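Local coordinates for protein alanine dehydrogenase (Archaeoglobus fulgidus, PDB 1OMO) that catalyses the reversible NAD-dependent oxidative deamination of L-alanine to pyruvate, acting as a homodimer of the ornithine cyclodeaminase/mu-crystallin family, at residues Thr3-Gln8 / Val313-Lys318; Ser13-Asp18 / Ala301-Glu306; Ser126-Ile131 / Cys188-Thr193; Val237-Glu242 / Thr291-Gln296. All blocks are in the same frame, centred on the assembly; numbering follows the deposited sequence.

Interaction 1 of 4, residues Thr3-Gln8 / Val313-Lys318; sequences TLILTQ and VGSKIK
Ile5 turns CG1 anti to its own carbonyl carbon (chi1 -60°), while Ile317 sets CG1 anti to its backbone N, which leaves its CG2 to face Ile5. The two side chains cross obliquely, and CD1 of Ile5 meets CG2 of Ile317 at 4.1 Å. They sit on an antiparallel strand pair that joins the two ends of the chain: strand 3-6 pairs with strand 315-317, the outermost strand on this side, within the chain, of the mixed sheet in the dimer-forming domain. Thr3 and Ile317 form a hydrogen-bonded pair, with Thr3 N to Ile317 O at 2.8 Å and Ile317 N to Thr3 O at 2.9 Å. Farther along, Ile5 N gives a nearly straight bond to Ser315 O, also 2.8 Å, but the return bond from Ser315 N to Ile5 O is weak at 3.3 Å. The face carrying Ile5, Ser315 and Ile317 turns to the second subunit, where Ile5 packs on Ile317 of that subunit. Leu4 lies on the opposite face, and both it and Leu6 pack on helix 294-311. Leu4 CD1 lies 3.6 Å from Val313 O; CD2 of Leu6 rests 3.7 Å from Gly314 CA. At one end, a water donates to both Thr3 OG1 and Ile317 O, and Thr3 OG1 is also bonded to Pro95 O. At the Ser315 end a second water spans the strands, donating to Ile5 O and lying 2.9 Å from Ser315 OG.

Interaction 2 of 4, residues Ser13-Asp18 / Ala301-Glu306; sequences SLISMD and AKVVYE
Leu14 and Ile15 bring two aliphatic side chains against one flank of helix 294-311, meeting Val304 and Val303. CD2 of Leu14 lies 3.9 Å from CG1 of Val304, and CG of Leu14 comes to 3.8 Å from the carbonyl O of Val304, so the leucine touches helix backbone as well as side chain. Ile15 has CG1 anti to its carbonyl carbon (chi1 -70°), beside the backbone N. From there CG1 meets Val303 CG1 at 3.7 Å, and CD1 sits 3.8 Å from Val303 CB, the two side chains crossing at about a right angle. No hydrogen bond links these two segments; the side chains meet through carbon atoms alone. One shell out, a polar tie does form: Asn307, one turn beyond Val303 on the same helix, bonds through ND2 to Leu14 O. Met99 of strand 95-100 also packs on Val304, while Leu107 of helix 102-120 touches Ile15. Just past the contact, Ser16 takes the N-cap position of helix 17-32, and its backbone N bonds to Glu19 OE1. The loop between helices 8-12 and 17-32 thus lies on the helix that follows the last Rossmann strand, 285-289, and covers the mixed sheet: loop-on-helix packing in a two-domain dehydrogenase.

Interaction 3 of 4, residues Ser126-Ile131 / Cys188-Thr193; sequences SVFGFI and CDVLVT
Asp189 OD2 is gripped by two successive backbone amides, Ser126 N at 2.8 Å and Val127 N at 2.9 Å. Both bonds are nearly straight and meet the oxygen on its anti side, yet from opposite faces of the carboxylate. A water adds a third donor to OD2 at 2.8 Å, and OD1 forms a salt bridge with Arg122, so the carboxylate is probably kept ionised. The bonds tie down the start of a parallel strand pair in the Rossmann-fold NAD domain: 127-131 is its first strand, and 190-193, arriving after two further strands, lies next to it in the middle of the sheet. Val127 O takes Asp189 N at 3.0 Å and also, more weakly, Val190 N. Beyond it the register becomes regular: Gly129 N to Val190 O, Val192 N to Gly129 O, Ile131 N to Val192 O. On the face shared by Phe128, Phe130, Val190 and Val192, each phenylalanine side chain runs beside its valine, pointing the same way, beneath helix 135-147. Phe130 has CG anti to its carbonyl carbon (chi1 -67°), and CG2 of Val192 makes a CH-pi contact over the ring face, 4.1 Å from the centroid and 26° off the normal. Val190 CB sits obliquely to the Phe128 ring, 3.6 Å from CE2. On the opposite face Gly129, without a side chain, lies beside Cys188, whose CB is 3.7 Å from Gly129 N. At the end nearer NAD, Ile131 crosses Leu191, with Ile131 CG1 3.6 Å from Leu191 CD1.

Interaction 4 of 4, residues Val237-Glu242 / Thr291-Gln296; sequences VVDDLE and TGLAIQ. With NAD (nicotinamide-adenine-dinucleotide), chain D.
Asp239 OD1 is the tight point of this contact, where three donors from Thr291 and Gly292 converge as two strands of the Rossmann sheet, 234-238 and 285-289, give way to loops at the NAD-binding edge. Gly292 N meets Asp239 OD1 nearly along its C-O axis at 2.7 Å. Thr291 N also bonds to it from above the carboxylate plane; its modelled 2.5 Å is doubtfully short. Thr291 OG1 donates to Asp239 OD1 from the anti side at 3.2 Å while also bonding Gln243. Leu293 slides past Asp239 in the opposite direction, with its CD2 3.4 Å from Asp239 CG and 3.5 Å from CB of Asp240; the carboxylate of Asp240 instead caps helix 241-247 at Gln243 N. The other oxygen meets no protein donor across the contact directly and is reached through water. OD2 of Asp239 stands 4.5 Å from Gln296 NE2, and a water bridges them, donating to OD2 and accepting from NE2. The amide of Gln296 is itself fixed, since its OE1 takes the bond from Leu293 N at the start of helix 294-311. The loop so held faces the nicotinamide carboxamide: Gly292 CA lies 3.0 Å from O7N of NAD.

Helix 294-311 ties three of the contacts together. It starts in interaction 4 beside the nicotinamide, carries Val303 and Val304 into interaction 2, and leads into strand 315-317 of interaction 1. Interactions 1 and 2 share one apolar layer, in which Leu6 CD1 touches Leu14 CD2 at 4.0 Å and Leu4 CD2 meets Tyr305 CD2 at 3.7 Å. Interaction 3 lies about 39 Å from interaction 1, centre to centre, deep in the NAD domain, in the same sheet that interaction 4 reaches at its cofactor edge. NAD lies between interactions 3 and 4, with the Ile131 side chain about 4 Å from it; in interaction 2 the side chain of Ile15 is about 7 Å from that of NAD-binding Arg108.

Interaction 1 of 4, residues Thr3-Gln8 / Val313-Lys318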
# COMPACT_ATOMS: atom_id res chain seq x y z
N THR A 3 -14.82 11.64 -6.89
CA THR A 3 -13.52 11.09 -7.22
C THR A 3 -13.51 10.90 -8.76
O THR A 3 -14.46 10.35 -9.34
CB THR A 3 -13.28 9.75 -6.50
OG1 THR A 3 -13.14 10.00 -5.09
CG2 THR A 3 -12.03 9.07 -7.02
N LEU A 4 -12.46 11.39 -9.41
CA LEU A 4 -12.31 11.29 -10.86
C LEU A 4 -11.77 9.88 -11.21
O LEU A 4 -10.88 9.37 -10.54
CB LEU A 4 -11.34 12.38 -11.34
CG LEU A 4 -11.04 12.61 -12.80
CD1 LEU A 4 -12.24 13.24 -13.45
CD2 LEU A 4 -9.81 13.47 -12.95
N ILE A 5 -12.35 9.25 -12.23
CA ILE A 5 -11.92 7.92 -12.69
C ILE A 5 -11.27 8.09 -14.06
O ILE A 5 -11.89 8.63 -14.97
CB ILE A 5 -13.12 6.94 -12.78
CG1 ILE A 5 -13.78 6.81 -11.40
CG2 ILE A 5 -12.66 5.55 -13.21
CD1 ILE A 5 -12.81 6.39 -10.28
N LEU A 6 -10.01 7.67 -14.19
CA LEU A 6 -9.29 7.79 -15.46
C LEU A 6 -8.81 6.46 -16.00
O LEU A 6 -8.12 5.67 -15.33
CB LEU A 6 -8.10 8.74 -15.33
CG LEU A 6 -8.39 10.24 -15.19
CD1 LEU A 6 -7.06 10.94 -15.04
CD2 LEU A 6 -9.14 10.80 -16.40
N THR A 7 -9.20 6.22 -17.24
CA THR A 7 -8.88 5.01 -17.98
C THR A 7 -7.50 5.09 -18.64
O THR A 7 -6.95 6.18 -18.82
CB THR A 7 -9.87 4.80 -19.10
OG1 THR A 7 -9.62 5.77 -20.12
CG2 THR A 7 -11.23 5.12 -18.66
N GLN A 8 -6.95 3.94 -19.05
CA GLN A 8 -5.64 3.98 -19.69
C GLN A 8 -5.68 4.85 -20.95
O GLN A 8 -4.79 5.68 -21.16
CB GLN A 8 -5.16 2.59 -20.05
CG GLN A 8 -3.76 2.58 -20.64
CD GLN A 8 -3.35 1.21 -21.13
OE1 GLN A 8 -3.89 0.19 -20.68
NE2 GLN A 8 -2.40 1.18 -22.06
N VAL A 313 -11.60 15.77 -18.90
CA VAL A 313 -11.48 14.36 -19.22
C VAL A 313 -11.75 13.51 -17.98
O VAL A 313 -11.37 13.88 -16.85
CB VAL A 313 -10.07 14.05 -19.75
CG1 VAL A 313 -9.98 12.57 -20.17
CG2 VAL A 313 -9.75 14.96 -20.93
N GLY A 314 -12.39 12.36 -18.19
CA GLY A 314 -12.68 11.46 -17.09
C GLY A 314 -14.15 11.25 -16.85
O GLY A 314 -14.98 11.61 -17.68
N SER A 315 -14.48 10.61 -15.73
CA SER A 315 -15.87 10.37 -15.33
C SER A 315 -15.79 10.49 -13.82
O SER A 315 -14.70 10.43 -13.26
CB SER A 315 -16.35 8.98 -15.78
OG SER A 315 -15.70 7.91 -15.10
N LYS A 316 -16.93 10.68 -13.15
CA LYS A 316 -16.90 10.88 -11.72
C LYS A 316 -17.76 9.96 -10.88
O LYS A 316 -18.90 9.69 -11.23
CB LYS A 316 -17.29 12.31 -11.40
CG LYS A 316 -16.37 13.35 -11.98
CD LYS A 316 -17.00 14.73 -11.94
CE LYS A 316 -15.99 15.82 -12.30
NZ LYS A 316 -14.98 15.98 -11.23
N ILE A 317 -17.21 9.53 -9.74
CA ILE A 317 -17.96 8.69 -8.84
C ILE A 317 -17.93 9.26 -7.42
O ILE A 317 -16.90 9.75 -6.96
CB ILE A 317 -17.43 7.20 -8.88
CG1 ILE A 317 -18.48 6.26 -8.27
CG2 ILE A 317 -16.17 7.05 -8.10
CD1 ILE A 317 -19.35 5.53 -9.32
N LYS A 318 -19.07 9.22 -6.74
CA LYS A 318 -19.21 9.69 -5.35
C LYS A 318 -19.08 8.43 -4.49
O LYS A 318 -20.05 7.71 -4.27
CB LYS A 318 -20.59 10.33 -5.15
CG LYS A 318 -20.84 10.97 -3.77
CD LYS A 318 -22.30 11.45 -3.62
CE LYS A 318 -23.18 10.41 -2.89
NZ LYS A 318 -23.21 10.69 -1.42
O HOH W 1 -15.61 10.11 -4.27
O HOH W 2 -13.49 7.03 -16.80

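Interaction 2 of 4, residues Ser13-Asp18 / Ala301-Glu306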
# COMPACT_ATOMS: atom_id res chain seq x y z
N SER A 13 -3.63 10.27 -23.16
CA SER A 13 -3.77 11.55 -23.81
C SER A 13 -3.59 12.71 -22.83
O SER A 13 -3.88 13.87 -23.18
CB SER A 13 -5.16 11.67 -24.45
OG SER A 13 -6.18 11.92 -23.47
N LEU A 14 -3.12 12.43 -21.62
CA LEU A 14 -2.98 13.47 -20.60
C LEU A 14 -1.58 13.85 -20.14
O LEU A 14 -1.44 14.71 -19.27
CB LEU A 14 -3.83 13.09 -19.37
CG LEU A 14 -5.25 13.66 -19.20
CD1 LEU A 14 -5.81 14.06 -20.52
CD2 LEU A 14 -6.16 12.65 -18.49
N ILE A 15 -0.55 13.21 -20.69
CA ILE A 15 0.83 13.54 -20.35
C ILE A 15 1.69 13.38 -21.56
O ILE A 15 1.49 12.51 -22.39
CB ILE A 15 1.54 12.61 -19.30
CG1 ILE A 15 1.01 12.76 -17.89
CG2 ILE A 15 2.98 13.11 -19.12
CD1 ILE A 15 2.15 12.49 -16.86
N SER A 16 2.70 14.22 -21.59
CA SER A 16 3.71 14.28 -22.64
C SER A 16 4.96 13.60 -22.09
O SER A 16 5.17 13.60 -20.89
CB SER A 16 4.03 15.76 -22.90
OG SER A 16 4.83 15.87 -24.03
N MET A 17 5.81 13.06 -22.96
CA MET A 17 7.03 12.44 -22.49
C MET A 17 7.84 13.57 -21.86
O MET A 17 8.53 13.37 -20.88
CB MET A 17 7.83 11.82 -23.63
CG MET A 17 9.29 11.42 -23.23
SD MET A 17 9.36 10.31 -21.83
CE MET A 17 9.13 8.68 -22.55
N ASP A 18 7.74 14.76 -22.44
CA ASP A 18 8.45 15.90 -21.89
C ASP A 18 7.89 16.25 -20.52
O ASP A 18 8.64 16.49 -19.59
CB ASP A 18 8.35 17.10 -22.84
CG ASP A 18 9.38 17.03 -23.97
OD1 ASP A 18 8.99 17.05 -25.14
OD2 ASP A 18 10.59 16.97 -23.66
N ALA A 301 1.42 11.20 -11.79
CA ALA A 301 -0.03 11.17 -11.67
C ALA A 301 -0.58 12.59 -11.42
O ALA A 301 -1.70 12.93 -11.86
CB ALA A 301 -0.44 10.22 -10.54
N LYS A 302 0.21 13.42 -10.73
CA LYS A 302 -0.20 14.80 -10.48
C LYS A 302 -0.41 15.54 -11.81
O LYS A 302 -1.34 16.35 -11.96
CB LYS A 302 0.85 15.55 -9.66
CG LYS A 302 0.83 17.06 -10.00
CD LYS A 302 1.61 17.92 -9.04
CE LYS A 302 1.38 19.41 -9.34
NZ LYS A 302 1.88 20.25 -8.22
N VAL A 303 0.47 15.30 -12.77
CA VAL A 303 0.35 15.96 -14.06
C VAL A 303 -0.87 15.49 -14.83
O VAL A 303 -1.54 16.30 -15.47
CB VAL A 303 1.60 15.73 -14.90
CG1 VAL A 303 1.34 16.13 -16.35
CG2 VAL A 303 2.75 16.53 -14.32
N VAL A 304 -1.14 14.19 -14.79
CA VAL A 304 -2.30 13.61 -15.46
C VAL A 304 -3.59 14.15 -14.83
O VAL A 304 -4.57 14.45 -15.53
CB VAL A 304 -2.34 12.07 -15.29
CG1 VAL A 304 -3.72 11.52 -15.66
CG2 VAL A 304 -1.26 11.43 -16.15
N TYR A 305 -3.59 14.26 -13.50
CA TYR A 305 -4.80 14.74 -12.82
C TYR A 305 -5.13 16.20 -13.18
O TYR A 305 -6.25 16.50 -13.53
CB TYR A 305 -4.68 14.56 -11.29
CG TYR A 305 -5.87 15.11 -10.50
CD1 TYR A 305 -5.72 16.22 -9.69
CD2 TYR A 305 -7.15 14.55 -10.63
CE1 TYR A 305 -6.82 16.79 -9.01
CE2 TYR A 305 -8.25 15.10 -9.95
CZ TYR A 305 -8.07 16.23 -9.14
OH TYR A 305 -9.13 16.78 -8.49
N GLU A 306 -4.15 17.09 -13.11
CA GLU A 306 -4.38 18.49 -13.43
C GLU A 306 -4.69 18.67 -14.91
O GLU A 306 -5.51 19.50 -15.27
CB GLU A 306 -3.17 19.34 -13.00
CG GLU A 306 -3.02 19.32 -11.47
CD GLU A 306 -1.78 20.01 -10.95
OE1 GLU A 306 -1.64 20.11 -9.72
OE2 GLU A 306 -0.95 20.46 -11.76

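Interaction 3 of 4, residues Ser126-Ile131 / Cys188-Thr193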
# COMPACT_ATOMS: atom_id res chain seq x y z
N SER A 126 26.24 9.37 -29.42
CA SER A 126 25.48 9.34 -30.66
C SER A 126 25.06 7.94 -31.06
O SER A 126 24.12 7.77 -31.82
CB SER A 126 26.32 9.93 -31.79
OG SER A 126 27.55 9.25 -31.84
N VAL A 127 25.81 6.93 -30.59
CA VAL A 127 25.48 5.56 -30.92
C VAL A 127 24.73 4.98 -29.73
O VAL A 127 25.25 4.97 -28.62
CB VAL A 127 26.73 4.72 -31.21
CG1 VAL A 127 26.32 3.31 -31.62
CG2 VAL A 127 27.55 5.37 -32.36
N PHE A 128 23.50 4.54 -29.97
CA PHE A 128 22.68 3.99 -28.91
C PHE A 128 22.39 2.54 -29.13
O PHE A 128 21.84 2.17 -30.16
CB PHE A 128 21.36 4.76 -28.81
CG PHE A 128 21.53 6.16 -28.28
CD1 PHE A 128 22.16 7.15 -29.05
CD2 PHE A 128 21.13 6.49 -26.99
CE1 PHE A 128 22.39 8.44 -28.54
CE2 PHE A 128 21.36 7.77 -26.48
CZ PHE A 128 21.99 8.74 -27.26
N GLY A 129 22.77 1.72 -28.17
CA GLY A 129 22.53 0.29 -28.24
C GLY A 129 21.40 -0.17 -27.30
O GLY A 129 21.28 0.29 -26.16
N PHE A 130 20.57 -1.08 -27.79
CA PHE A 130 19.48 -1.61 -27.02
C PHE A 130 19.53 -3.14 -26.90
O PHE A 130 19.52 -3.87 -27.91
CB PHE A 130 18.13 -1.20 -27.62
CG PHE A 130 17.86 0.28 -27.54
CD1 PHE A 130 18.50 1.17 -28.41
CD2 PHE A 130 16.97 0.79 -26.59
CE1 PHE A 130 18.26 2.55 -28.34
CE2 PHE A 130 16.71 2.18 -26.51
CZ PHE A 130 17.35 3.05 -27.39
N ILE A 131 19.65 -3.62 -25.67
CA ILE A 131 19.62 -5.05 -25.41
C ILE A 131 18.20 -5.25 -24.90
O ILE A 131 17.91 -4.91 -23.75
CB ILE A 131 20.61 -5.46 -24.32
CG1 ILE A 131 22.02 -4.99 -24.69
CG2 ILE A 131 20.58 -6.95 -24.14
CD1 ILE A 131 22.49 -5.48 -26.05
N CYS A 188 28.69 0.86 -27.97
CA CYS A 188 27.97 2.11 -28.20
C CYS A 188 28.37 3.15 -27.16
O CYS A 188 29.20 2.87 -26.31
CB CYS A 188 26.47 1.85 -28.08
SG CYS A 188 26.03 1.15 -26.47
N ASP A 189 27.78 4.33 -27.22
CA ASP A 189 28.08 5.36 -26.20
C ASP A 189 27.08 5.25 -25.02
O ASP A 189 27.43 5.47 -23.86
CB ASP A 189 28.00 6.77 -26.81
CG ASP A 189 28.79 6.88 -28.13
OD1 ASP A 189 29.98 6.48 -28.16
OD2 ASP A 189 28.22 7.37 -29.13
N VAL A 190 25.83 4.89 -25.34
CA VAL A 190 24.74 4.73 -24.38
C VAL A 190 24.11 3.36 -24.67
O VAL A 190 23.63 3.11 -25.79
CB VAL A 190 23.66 5.86 -24.55
CG1 VAL A 190 22.46 5.64 -23.61
CG2 VAL A 190 24.32 7.24 -24.27
N LEU A 191 24.14 2.48 -23.68
CA LEU A 191 23.60 1.13 -23.80
C LEU A 191 22.39 0.98 -22.85
O LEU A 191 22.52 1.17 -21.65
CB LEU A 191 24.70 0.11 -23.45
CG LEU A 191 24.36 -1.40 -23.37
CD1 LEU A 191 23.92 -1.92 -24.75
CD2 LEU A 191 25.59 -2.19 -22.88
N VAL A 192 21.23 0.66 -23.42
CA VAL A 192 19.98 0.49 -22.69
C VAL A 192 19.62 -1.01 -22.54
O VAL A 192 19.18 -1.61 -23.52
CB VAL A 192 18.82 1.14 -23.47
CG1 VAL A 192 17.54 1.04 -22.68
CG2 VAL A 192 19.16 2.58 -23.82
N THR A 193 19.80 -1.62 -21.37
CA THR A 193 19.44 -3.03 -21.21
C THR A 193 18.02 -3.10 -20.65
O THR A 193 17.73 -2.55 -19.62
CB THR A 193 20.43 -3.78 -20.32
OG1 THR A 193 20.31 -3.29 -18.99
CG2 THR A 193 21.89 -3.58 -20.83
O HOH W 3 30.18 7.68 -31.13

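Interaction 4 of 4, residues Val237-Glu242 / Thr291-Gln296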
# COMPACT_ATOMS: atom_id res chain seq x y z
N VAL A 237 25.20 4.49 -10.42
CA VAL A 237 24.30 5.47 -9.87
C VAL A 237 22.91 4.82 -9.79
O VAL A 237 22.29 4.51 -10.81
CB VAL A 237 24.27 6.76 -10.75
CG1 VAL A 237 23.21 7.78 -10.24
CG2 VAL A 237 25.65 7.43 -10.65
N VAL A 238 22.44 4.60 -8.56
CA VAL A 238 21.15 3.97 -8.43
C VAL A 238 19.97 4.94 -8.29
O VAL A 238 20.10 6.15 -8.15
CB VAL A 238 21.09 2.96 -7.24
CG1 VAL A 238 22.30 2.04 -7.25
CG2 VAL A 238 20.99 3.71 -5.93
N ASP A 239 18.81 4.31 -8.33
CA ASP A 239 17.49 4.87 -8.21
C ASP A 239 17.24 5.21 -6.75
O ASP A 239 16.94 6.33 -6.35
CB ASP A 239 16.50 3.76 -8.54
CG ASP A 239 15.52 4.21 -9.47
OD1 ASP A 239 14.65 3.42 -9.85
OD2 ASP A 239 15.65 5.40 -9.83
N ASP A 240 17.31 4.16 -5.97
CA ASP A 240 17.06 4.19 -4.57
C ASP A 240 17.99 3.14 -4.09
O ASP A 240 17.97 2.02 -4.58
CB ASP A 240 15.62 3.76 -4.32
CG ASP A 240 15.33 3.61 -2.87
OD1 ASP A 240 14.87 4.59 -2.26
OD2 ASP A 240 15.58 2.51 -2.31
N LEU A 241 18.85 3.49 -3.16
CA LEU A 241 19.80 2.52 -2.70
C LEU A 241 19.17 1.20 -2.24
O LEU A 241 19.56 0.12 -2.72
CB LEU A 241 20.66 3.11 -1.57
CG LEU A 241 21.68 2.12 -1.03
CD1 LEU A 241 22.55 1.57 -2.16
CD2 LEU A 241 22.54 2.83 0.03
N GLU A 242 18.19 1.25 -1.34
CA GLU A 242 17.61 0.01 -0.85
C GLU A 242 16.86 -0.83 -1.88
O GLU A 242 16.92 -2.06 -1.84
CB GLU A 242 16.75 0.28 0.38
CG GLU A 242 16.97 -0.78 1.48
CD GLU A 242 18.41 -0.86 2.03
OE1 GLU A 242 18.75 -1.91 2.62
OE2 GLU A 242 19.20 0.10 1.89
N THR A 291 15.06 1.08 -10.68
CA THR A 291 14.13 0.13 -10.09
C THR A 291 12.68 0.59 -10.13
O THR A 291 11.78 -0.23 -9.98
CB THR A 291 14.47 -0.21 -8.60
OG1 THR A 291 14.35 0.95 -7.78
CG2 THR A 291 15.89 -0.76 -8.48
N GLY A 292 12.43 1.89 -10.34
CA GLY A 292 11.06 2.42 -10.35
C GLY A 292 10.67 2.88 -8.93
O GLY A 292 10.55 2.06 -8.01
N LEU A 293 10.46 4.18 -8.75
CA LEU A 293 10.14 4.68 -7.41
C LEU A 293 8.74 5.28 -7.29
O LEU A 293 8.25 5.90 -8.24
CB LEU A 293 11.17 5.73 -7.01
CG LEU A 293 12.64 5.59 -7.47
CD1 LEU A 293 13.41 6.86 -7.04
CD2 LEU A 293 13.27 4.37 -6.89
N ALA A 294 8.10 5.12 -6.14
CA ALA A 294 6.76 5.68 -5.97
C ALA A 294 6.75 7.20 -6.22
O ALA A 294 5.78 7.74 -6.75
CB ALA A 294 6.17 5.35 -4.58
N ILE A 295 7.81 7.91 -5.89
CA ILE A 295 7.78 9.35 -6.14
C ILE A 295 7.61 9.66 -7.62
O ILE A 295 7.01 10.67 -7.96
CB ILE A 295 9.02 10.10 -5.55
CG1 ILE A 295 10.33 9.52 -6.12
CG2 ILE A 295 9.01 10.01 -4.05
CD1 ILE A 295 11.56 10.38 -5.87
N GLN A 296 8.06 8.77 -8.51
CA GLN A 296 7.89 8.98 -9.96
C GLN A 296 6.41 8.78 -10.36
O GLN A 296 5.87 9.52 -11.20
CB GLN A 296 8.80 8.03 -10.80
CG GLN A 296 10.31 8.20 -10.53
CD GLN A 296 11.23 7.10 -11.14
OE1 GLN A 296 11.03 5.91 -10.94
NE2 GLN A 296 12.27 7.52 -11.84
PA NAD D . 8.62 -7.06 -22.66
O1A NAD D . 8.39 -8.50 -22.39
O2A NAD D . 7.70 -6.33 -23.65
O5B NAD D . 10.15 -6.59 -23.08
C5B NAD D . 11.35 -7.43 -22.81
C4B NAD D . 11.98 -7.76 -24.18
O4B NAD D . 13.20 -8.55 -23.80
C3B NAD D . 11.19 -8.77 -25.14
O3B NAD D . 11.00 -8.18 -26.48
C2B NAD D . 12.03 -10.07 -25.16
O2B NAD D . 11.96 -10.91 -26.25
C1B NAD D . 13.44 -9.50 -24.81
N9A NAD D . 14.30 -10.44 -24.15
C8A NAD D . 14.06 -11.40 -23.19
N7A NAD D . 15.14 -12.06 -22.83
C5A NAD D . 16.16 -11.58 -23.53
C6A NAD D . 17.59 -11.92 -23.55
N6A NAD D . 18.08 -12.86 -22.79
N1A NAD D . 18.35 -11.17 -24.43
C2A NAD D . 17.85 -10.19 -25.23
N3A NAD D . 16.48 -9.84 -25.25
C4A NAD D . 15.68 -10.55 -24.37
O3 NAD D . 8.73 -6.04 -21.34
PN NAD D . 8.92 -4.37 -21.12
O1N NAD D . 9.24 -3.77 -22.46
O2N NAD D . 7.77 -3.86 -20.26
O5D NAD D . 10.33 -4.44 -20.21
C5D NAD D . 10.19 -5.59 -19.14
C4D NAD D . 11.31 -5.59 -18.16
O4D NAD D . 11.37 -4.19 -17.53
C3D NAD D . 11.14 -6.55 -16.94
O3D NAD D . 12.40 -6.93 -16.35
C2D NAD D . 10.28 -5.66 -16.02
O2D NAD D . 10.02 -6.21 -14.77
C1D NAD D . 11.12 -4.30 -16.07
N1N NAD D . 10.45 -2.98 -15.79
C2N NAD D . 11.20 -2.18 -14.82
C3N NAD D . 10.70 -0.83 -14.68
C7N NAD D . 11.54 0.06 -13.58
O7N NAD D . 10.95 1.03 -13.03
N7N NAD D . 12.84 -0.29 -13.32
C4N NAD D . 9.62 -0.25 -15.37
C5N NAD D . 8.97 -1.16 -16.31
C6N NAD D . 9.39 -2.49 -16.51
O HOH W 4 14.20 5.22 -12.09